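Local coordinates for pheromone cOB1/lipoprotein, YaeC family (Enterococcus faecalis, PDB 4EF1), which probably binds methionine as the substrate-binding lipoprotein of a transport system, and is also the precursor of the pheromone cOB1, at residues Asp40-Leu43 / Pro44-Leu48; Pro62-Asn65 / Glu66-Glu70; Lys235-Asn238 / Gly239-Pro243. All coordinates share one frame; numbering follows the deposited sequence.

All three contacts are local and partly buried. Contact 1 is the turn that leads into helix 43-50. Contact 2 is one stretch of helix 61-71. The two touch, N45 ND2 lying 3.6 Å from A67 CB, and each presents an aromatic ring to the bound selenomethionine. Contact 3 sits across the centre of the chain from both. It is a beta turn between helix 227-236 and strand 242-243, and it does not touch the other two. The chemistry differs with place. Contact 1 relies on a carboxylate and backbone N-H groups, contact 2 on regular helix bonds and aromatic packing, and contact 3 on one turn bond and an indole beside an isoleucine.

Contact 1: residues Asp40-Leu43 / Pro44-Leu48; sequences DYVL and PNKAL. With MSE (selenomethionine), chain C.
The backbone turns into helix 43-50 here, with V42 O accepting from K46 N at 3.2 Å and L43 O from A47 N at 2.7 Å. N45 N makes a weak bond to V42 O as well. D40 secures the approach to the helix. Its OD2 takes L43 N at 2.8 Å, on the syn side, and V42 N, from well above the carboxylate plane. Both donors come from the same face. The bond from V42 N makes an Asx turn, and with L43 N added the pattern is an Asx motif. CG of D40 lies between the backbone N and the carbonyl carbon (chi1 73°), which turns the carboxylate back toward these N-H groups. The other oxygen, OD1, rests against P44 CD at 3.6 Å. Helix 43-50 forms the beta-alpha-beta crossover from strand 31-37 to strand 55-60. Y41 points away from the helix and lines the ligand pocket. The selenomethionine CE sits over the centre of the Y41 ring, 3.3 Å above the plane, and Y41 OH is hydrogen-bonded to N178 OD1. Water 1 joins Y41 O to N45 ND2, donating to the first and accepting from the second. N45 OD1 is held by Q59 and N56.

Contact 2: residues Pro62-Asn65 / Glu66-Glu70; sequences PFFN and EAVKE. With MSE (selenomethionine), chain C.
F64 and V68 meet one helical turn apart, with the aliphatic side chain set over the aromatic face. V68 CG2 lies 4.0 Å from the centroid of the F64 ring and only 12° off its normal, a clear CH-pi contact. The two side chains cross at a slant. F64 leaves the backbone pointing away from 66-70, while V68 points toward 62-65 and puts its CG2 branch over the ring; V68 CG2 also lies 3.2 Å from F64 O. I204 and A206 of strand 203-208 also pack against F64. F63, one residue earlier, faces the ligand pocket instead. Its CG is anti to the backbone N (chi1 -177°), which carries the ring out toward the ligand. The selenomethionine CE lies over the ring centre, 3.4 Å above the plane, and SE approaches F63 CB at 3.4 Å. Water 2 lies over the opposite face, so the ring is sandwiched between a methyl group and a water. Both side chains belong to helix 61-71, which directly follows strand 55-60 of the six-stranded sheet in what is, by family, a type 2 periplasmic-binding-protein fold. Backbone bonds from residue i+4 to i run through the helix, among them A67 N to F63 O at 2.9 Å and V68 N to F64 O at 2.9 Å. Water 2 donates to F63 O and to E66 OE1, the latter at 2.8 Å. The extended E66 chain brings OE1 to this water, and the two bonds fix the water above the ring. A67 CB approaches the F63 ring obliquely, 4.3 Å from CE1.

Contact 3: residues Lys235-Asn238 / Gly239-Pro243; sequences KKWN and GAIVP
W237 and A240 close a type I' beta turn, in which A240 N donates to W237 O at 3.1 Å. The bond is nearly straight at the hydrogen, but the donor stands 49° out of the carbonyl plane. N238 and G239 fill the two inner positions, both with positive phi. At the angles of G239 a beta carbon would clash with N238 O, which accounts for the glycine. W237 is the first residue after helix 227-236 to leave helical geometry. The turn links that helix to strand 242-243, an outermost strand of the six-stranded sheet. Across the turn the side chains of W237 and I241 cross at a slant. I241 CG1 lies 3.8 Å from W237 CB and 3.9 Å from W237 CG, meeting the root of the indole obliquely. With CG anti to the carbonyl carbon (chi1 -64°), the W237 indole lies where K236 CG covers one face, 3.4 Å above the plane. Further out, W232 meets the indole with its ring plane turned about 85°, and V13, P14 and E17 of helix 12-28 also pack on W237. I241 is packed by P14, by I233 of helix 227-236 and by H82 of strand 75-83. Its side chain is about 7 Å from the selenomethionine, so it lies near the pocket without touching the ligand. Downstream, V242 pairs its backbone with L83, which attaches the end strand to strand 75-83. P243 rests on Q230, I233 and T234. At the helix end the backbone link is looser: N238 N makes only a weak bond to K235 O, at 3.5 Å.

Contact 1: residues Asp40-Leu43 / Pro44-Leu48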
loop_
_atom_site.group_PDB
_atom_site.type_symbol
_atom_site.label_atom_id
_atom_site.label_comp_id
_atom_site.label_asym_id
_atom_site.label_seq_id
_atom_site.Cartn_x
_atom_site.Cartn_y
_atom_site.Cartn_z
ATOM N N ASP A 40 -1.123 -8.753 -7.812
ATOM C CA ASP A 40 0.032 -7.911 -8.141
ATOM C C ASP A 40 -0.345 -6.445 -8.212
ATOM O O ASP A 40 -1.478 -6.062 -7.887
ATOM C CB ASP A 40 0.605 -8.364 -9.486
ATOM C CG ASP A 40 -0.275 -7.954 -10.628
ATOM O OD1 ASP A 40 -1.498 -8.170 -10.527
ATOM O OD2 ASP A 40 0.235 -7.345 -11.556
ATOM N N TYR A 41 0.615 -5.599 -8.620
ATOM C CA TYR A 41 0.397 -4.167 -8.665
ATOM C C TYR A 41 0.386 -3.584 -10.086
ATOM O O TYR A 41 0.278 -2.380 -10.239
ATOM C CB TYR A 41 1.454 -3.410 -7.803
ATOM C CG TYR A 41 1.436 -3.532 -6.280
ATOM C CD1 TYR A 41 0.369 -4.102 -5.592
ATOM C CD2 TYR A 41 2.517 -3.031 -5.520
ATOM C CE1 TYR A 41 0.373 -4.184 -4.212
ATOM C CE2 TYR A 41 2.504 -3.110 -4.150
ATOM C CZ TYR A 41 1.442 -3.694 -3.504
ATOM O OH TYR A 41 1.415 -3.772 -2.130
ATOM N N VAL A 42 0.416 -4.441 -11.107
ATOM C CA VAL A 42 0.402 -4.050 -12.493
ATOM C C VAL A 42 -0.976 -4.320 -13.100
ATOM O O VAL A 42 -1.605 -3.409 -13.612
ATOM C CB VAL A 42 1.529 -4.778 -13.274
ATOM C CG1 VAL A 42 1.426 -4.531 -14.766
ATOM C CG2 VAL A 42 2.916 -4.341 -12.733
ATOM N N LEU A 43 -1.450 -5.559 -12.993
ATOM C CA LEU A 43 -2.687 -5.991 -13.643
ATOM C C LEU A 43 -3.961 -5.200 -13.293
ATOM O O LEU A 43 -4.773 -4.982 -14.191
ATOM C CB LEU A 43 -2.918 -7.502 -13.503
ATOM C CG LEU A 43 -1.960 -8.427 -14.313
ATOM C CD1 LEU A 43 -2.352 -9.887 -14.068
ATOM C CD2 LEU A 43 -1.953 -8.166 -15.830
ATOM N N PRO A 44 -4.123 -4.758 -12.043
ATOM C CA PRO A 44 -5.297 -3.903 -11.719
ATOM C C PRO A 44 -5.370 -2.590 -12.495
ATOM O O PRO A 44 -6.482 -2.115 -12.810
ATOM C CB PRO A 44 -5.175 -3.640 -10.226
ATOM C CG PRO A 44 -4.123 -4.555 -9.721
ATOM C CD PRO A 44 -3.285 -5.018 -10.843
ATOM N N ASN A 45 -4.215 -1.986 -12.765
ATOM C CA ASN A 45 -4.172 -0.828 -13.649
ATOM C C ASN A 45 -4.394 -1.198 -15.111
ATOM O O ASN A 45 -5.145 -0.488 -15.790
ATOM C CB ASN A 45 -2.898 -0.006 -13.458
ATOM C CG ASN A 45 -2.950 0.898 -12.217
ATOM O OD1 ASN A 45 -4.015 1.341 -11.803
ATOM N ND2 ASN A 45 -1.784 1.234 -11.674
ATOM N N LYS A 46 -3.772 -2.284 -15.607
ATOM C CA LYS A 46 -4.038 -2.759 -16.971
ATOM C C LYS A 46 -5.532 -3.020 -17.136
ATOM O O LYS A 46 -6.146 -2.584 -18.109
ATOM C CB LYS A 46 -3.242 -4.031 -17.330
ATOM C CG LYS A 46 -1.732 -3.810 -17.493
ATOM C CD LYS A 46 -0.995 -5.001 -18.120
ATOM C CE LYS A 46 0.474 -4.677 -18.382
ATOM N NZ LYS A 46 0.672 -3.550 -19.338
ATOM N N ALA A 47 -6.116 -3.726 -16.180
ATOM C CA ALA A 47 -7.553 -4.057 -16.198
ATOM C C ALA A 47 -8.502 -2.827 -16.232
ATOM O O ALA A 47 -9.540 -2.850 -16.878
ATOM C CB ALA A 47 -7.890 -4.979 -15.018
ATOM N N LEU A 48 -8.148 -1.770 -15.488
ATOM C CA LEU A 48 -8.917 -0.535 -15.470
ATOM C C LEU A 48 -8.847 0.158 -16.819
ATOM O O LEU A 48 -9.861 0.583 -17.362
ATOM C CB LEU A 48 -8.464 0.387 -14.331
ATOM C CG LEU A 48 -9.116 1.772 -14.212
ATOM C CD1 LEU A 48 -10.618 1.565 -13.970
ATOM C CD2 LEU A 48 -8.466 2.558 -13.078
HETATM N N MSE C 301 -1.512 -1.588 -0.167
HETATM C CA MSE C 301 -0.133 -1.058 -0.515
HETATM C C MSE C 301 0.415 -0.087 0.535
HETATM O O MSE C 301 -0.326 0.787 1.010
HETATM O OXT MSE C 301 1.633 -0.119 0.859
HETATM C CB MSE C 301 -0.098 -0.424 -1.906
HETATM C CG MSE C 301 1.293 -0.016 -2.407
HETATM SE SE MSE C 301 1.159 1.014 -4.027
HETATM C CE MSE C 301 0.524 -0.396 -5.281
HETATM O O HOH W 1 0.448 -0.389 -12.132
#

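Contact 2: residues Pro62-Asn65 / Glu66-Glu70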
loop_
_atom_site.group_PDB
_atom_site.type_symbol
_atom_site.label_atom_id
_atom_site.label_comp_id
_atom_site.label_asym_id
_atom_site.label_seq_id
_atom_site.Cartn_x
_atom_site.Cartn_y
_atom_site.Cartn_z
ATOM N N PRO A 62 1.442 8.190 -4.689
ATOM C CA PRO A 62 2.756 8.173 -5.349
ATOM C C PRO A 62 2.929 7.012 -6.367
ATOM O O PRO A 62 3.488 7.210 -7.451
ATOM C CB PRO A 62 3.730 8.095 -4.162
ATOM C CG PRO A 62 2.997 8.709 -3.020
ATOM C CD PRO A 62 1.555 8.291 -3.219
ATOM N N PHE A 63 2.388 5.830 -6.051
ATOM C CA PHE A 63 2.442 4.714 -6.962
ATOM C C PHE A 63 1.591 5.043 -8.212
ATOM O O PHE A 63 2.016 4.824 -9.328
ATOM C CB PHE A 63 1.918 3.438 -6.302
ATOM C CG PHE A 63 2.007 2.226 -7.190
ATOM C CD1 PHE A 63 1.010 1.953 -8.090
ATOM C CD2 PHE A 63 3.087 1.360 -7.101
ATOM C CE1 PHE A 63 1.087 0.844 -8.933
ATOM C CE2 PHE A 63 3.177 0.247 -7.926
ATOM C CZ PHE A 63 2.169 -0.022 -8.843
ATOM N N PHE A 64 0.367 5.526 -7.962
ATOM C CA PHE A 64 -0.585 5.941 -9.015
ATOM C C PHE A 64 0.094 6.910 -10.012
ATOM O O PHE A 64 0.009 6.713 -11.257
ATOM C CB PHE A 64 -1.825 6.585 -8.333
ATOM C CG PHE A 64 -2.834 7.186 -9.273
ATOM C CD1 PHE A 64 -3.794 6.395 -9.876
ATOM C CD2 PHE A 64 -2.855 8.555 -9.515
ATOM C CE1 PHE A 64 -4.721 6.944 -10.741
ATOM C CE2 PHE A 64 -3.783 9.117 -10.374
ATOM C CZ PHE A 64 -4.718 8.311 -10.998
ATOM N N ASN A 65 0.738 7.949 -9.488
ATOM C CA ASN A 65 1.392 8.970 -10.364
ATOM C C ASN A 65 2.513 8.359 -11.211
ATOM O O ASN A 65 2.678 8.687 -12.413
ATOM C CB ASN A 65 1.953 10.138 -9.543
ATOM C CG ASN A 65 0.870 11.011 -8.892
ATOM O OD1 ASN A 65 -0.306 10.947 -9.235
ATOM N ND2 ASN A 65 1.277 11.800 -7.908
ATOM N N GLU A 66 3.306 7.494 -10.595
ATOM C CA GLU A 66 4.360 6.799 -11.357
ATOM C C GLU A 66 3.766 5.932 -12.486
ATOM O O GLU A 66 4.277 5.944 -13.591
ATOM C CB GLU A 66 5.191 5.940 -10.447
ATOM C CG GLU A 66 6.211 5.189 -11.261
ATOM C CD GLU A 66 7.037 4.327 -10.423
ATOM O OE1 GLU A 66 6.495 3.272 -9.996
ATOM O OE2 GLU A 66 8.207 4.690 -10.226
ATOM N N ALA A 67 2.710 5.173 -12.164
ATOM C CA ALA A 67 2.040 4.310 -13.106
ATOM C C ALA A 67 1.426 5.111 -14.268
ATOM O O ALA A 67 1.509 4.683 -15.420
ATOM C CB ALA A 67 0.972 3.445 -12.396
ATOM N N VAL A 68 0.864 6.288 -13.966
ATOM C CA VAL A 68 0.245 7.148 -14.960
ATOM C C VAL A 68 1.301 7.696 -15.897
ATOM O O VAL A 68 1.139 7.647 -17.116
ATOM C CB VAL A 68 -0.598 8.274 -14.321
ATOM C CG1 VAL A 68 -1.002 9.335 -15.362
ATOM C CG2 VAL A 68 -1.837 7.705 -13.649
ATOM N N LYS A 69 2.409 8.107 -15.323
ATOM C CA LYS A 69 3.510 8.673 -16.095
ATOM C C LYS A 69 4.160 7.619 -17.004
ATOM O O LYS A 69 4.393 7.855 -18.176
ATOM C CB LYS A 69 4.570 9.252 -15.129
ATOM C CG LYS A 69 5.815 9.829 -15.839
ATOM C CD LYS A 69 6.719 10.727 -14.993
ATOM C CE LYS A 69 7.792 11.409 -15.869
ATOM N NZ LYS A 69 9.067 11.648 -15.119
ATOM N N GLU A 70 4.447 6.457 -16.429
ATOM C CA GLU A 70 5.118 5.371 -17.137
ATOM C C GLU A 70 4.286 4.799 -18.266
ATOM O O GLU A 70 4.827 4.480 -19.301
ATOM C CB GLU A 70 5.441 4.235 -16.154
ATOM C CG GLU A 70 6.239 3.068 -16.704
ATOM C CD GLU A 70 7.550 3.534 -17.309
ATOM O OE1 GLU A 70 8.190 4.422 -16.693
ATOM O OE2 GLU A 70 7.917 3.051 -18.406
HETATM N N MSE C 301 -1.512 -1.588 -0.167
HETATM C CA MSE C 301 -0.133 -1.058 -0.515
HETATM C C MSE C 301 0.415 -0.087 0.535
HETATM O O MSE C 301 -0.326 0.787 1.010
HETATM O OXT MSE C 301 1.633 -0.119 0.859
HETATM C CB MSE C 301 -0.098 -0.424 -1.906
HETATM C CG MSE C 301 1.293 -0.016 -2.407
HETATM SE SE MSE C 301 1.159 1.014 -4.027
HETATM C CE MSE C 301 0.524 -0.396 -5.281
HETATM O O HOH W 2 3.771 2.591 -10.343
#

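Contact 3: residues Lys235-Asn238 / Gly239-Pro243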
loop_
_atom_site.group_PDB
_atom_site.type_symbol
_atom_site.label_atom_id
_atom_site.label_comp_id
_atom_site.label_asym_id
_atom_site.label_seq_id
_atom_site.Cartn_x
_atom_site.Cartn_y
_atom_site.Cartn_z
ATOM N N LYS A 235 -11.547 -2.439 13.777
ATOM C CA LYS A 235 -11.717 -3.622 14.628
ATOM C C LYS A 235 -11.144 -4.874 13.963
ATOM O O LYS A 235 -10.435 -5.647 14.605
ATOM C CB LYS A 235 -13.169 -3.833 14.961
ATOM N N LYS A 236 -11.428 -5.056 12.677
ATOM C CA LYS A 236 -11.026 -6.259 11.953
ATOM C C LYS A 236 -9.536 -6.529 11.959
ATOM O O LYS A 236 -9.162 -7.640 12.267
ATOM C CB LYS A 236 -11.520 -6.204 10.511
ATOM C CG LYS A 236 -11.269 -7.409 9.633
ATOM C CD LYS A 236 -12.171 -8.592 9.899
ATOM C CE LYS A 236 -11.783 -9.731 8.973
ATOM N NZ LYS A 236 -12.681 -10.864 9.237
ATOM N N TRP A 237 -8.715 -5.523 11.629
ATOM C CA TRP A 237 -7.273 -5.678 11.555
ATOM C C TRP A 237 -6.498 -5.018 12.655
ATOM O O TRP A 237 -5.279 -4.806 12.517
ATOM C CB TRP A 237 -6.775 -5.234 10.164
ATOM C CG TRP A 237 -7.347 -6.141 9.085
ATOM C CD1 TRP A 237 -6.944 -7.439 8.752
ATOM C CD2 TRP A 237 -8.454 -5.841 8.182
ATOM N NE1 TRP A 237 -7.697 -7.928 7.731
ATOM C CE2 TRP A 237 -8.617 -7.019 7.328
ATOM C CE3 TRP A 237 -9.268 -4.740 7.976
ATOM C CZ2 TRP A 237 -9.589 -7.079 6.339
ATOM C CZ3 TRP A 237 -10.247 -4.798 6.967
ATOM C CH2 TRP A 237 -10.395 -5.938 6.164
ATOM N N ASN A 238 -7.199 -4.678 13.734
ATOM C CA ASN A 238 -6.637 -4.116 14.955
ATOM C C ASN A 238 -5.689 -2.960 14.776
ATOM O O ASN A 238 -4.623 -2.936 15.377
ATOM C CB ASN A 238 -6.042 -5.247 15.819
ATOM C CG ASN A 238 -7.137 -6.116 16.424
ATOM O OD1 ASN A 238 -7.266 -7.296 16.093
ATOM N ND2 ASN A 238 -7.988 -5.505 17.266
ATOM N N GLY A 239 -6.080 -2.001 13.939
ATOM C CA GLY A 239 -5.278 -0.823 13.708
ATOM C C GLY A 239 -4.199 -0.884 12.666
ATOM O O GLY A 239 -3.616 0.135 12.374
ATOM N N ALA A 240 -3.901 -2.049 12.087
ATOM C CA ALA A 240 -2.906 -2.124 11.014
ATOM C C ALA A 240 -3.393 -1.444 9.726
ATOM O O ALA A 240 -2.588 -0.957 8.920
ATOM C CB ALA A 240 -2.505 -3.572 10.762
ATOM N N ILE A 241 -4.721 -1.401 9.552
ATOM C CA ILE A 241 -5.358 -0.743 8.396
ATOM C C ILE A 241 -6.076 0.474 8.987
ATOM O O ILE A 241 -6.923 0.335 9.860
ATOM C CB ILE A 241 -6.329 -1.694 7.651
ATOM C CG1 ILE A 241 -5.646 -3.057 7.297
ATOM C CG2 ILE A 241 -6.898 -1.009 6.398
ATOM C CD1 ILE A 241 -4.406 -3.022 6.416
ATOM N N VAL A 242 -5.719 1.667 8.520
ATOM C CA VAL A 242 -6.149 2.916 9.200
ATOM C C VAL A 242 -7.055 3.695 8.236
ATOM O O VAL A 242 -6.570 4.246 7.229
ATOM C CB VAL A 242 -4.942 3.815 9.589
ATOM C CG1 VAL A 242 -5.427 5.121 10.220
ATOM C CG2 VAL A 242 -3.924 3.075 10.475
ATOM N N PRO A 243 -8.361 3.701 8.503
ATOM C CA PRO A 243 -9.280 4.453 7.642
ATOM C C PRO A 243 -8.941 5.937 7.635
ATOM O O PRO A 243 -8.515 6.487 8.690
ATOM C CB PRO A 243 -10.648 4.211 8.297
ATOM C CG PRO A 243 -10.490 2.963 9.093
ATOM C CD PRO A 243 -9.080 3.015 9.601
#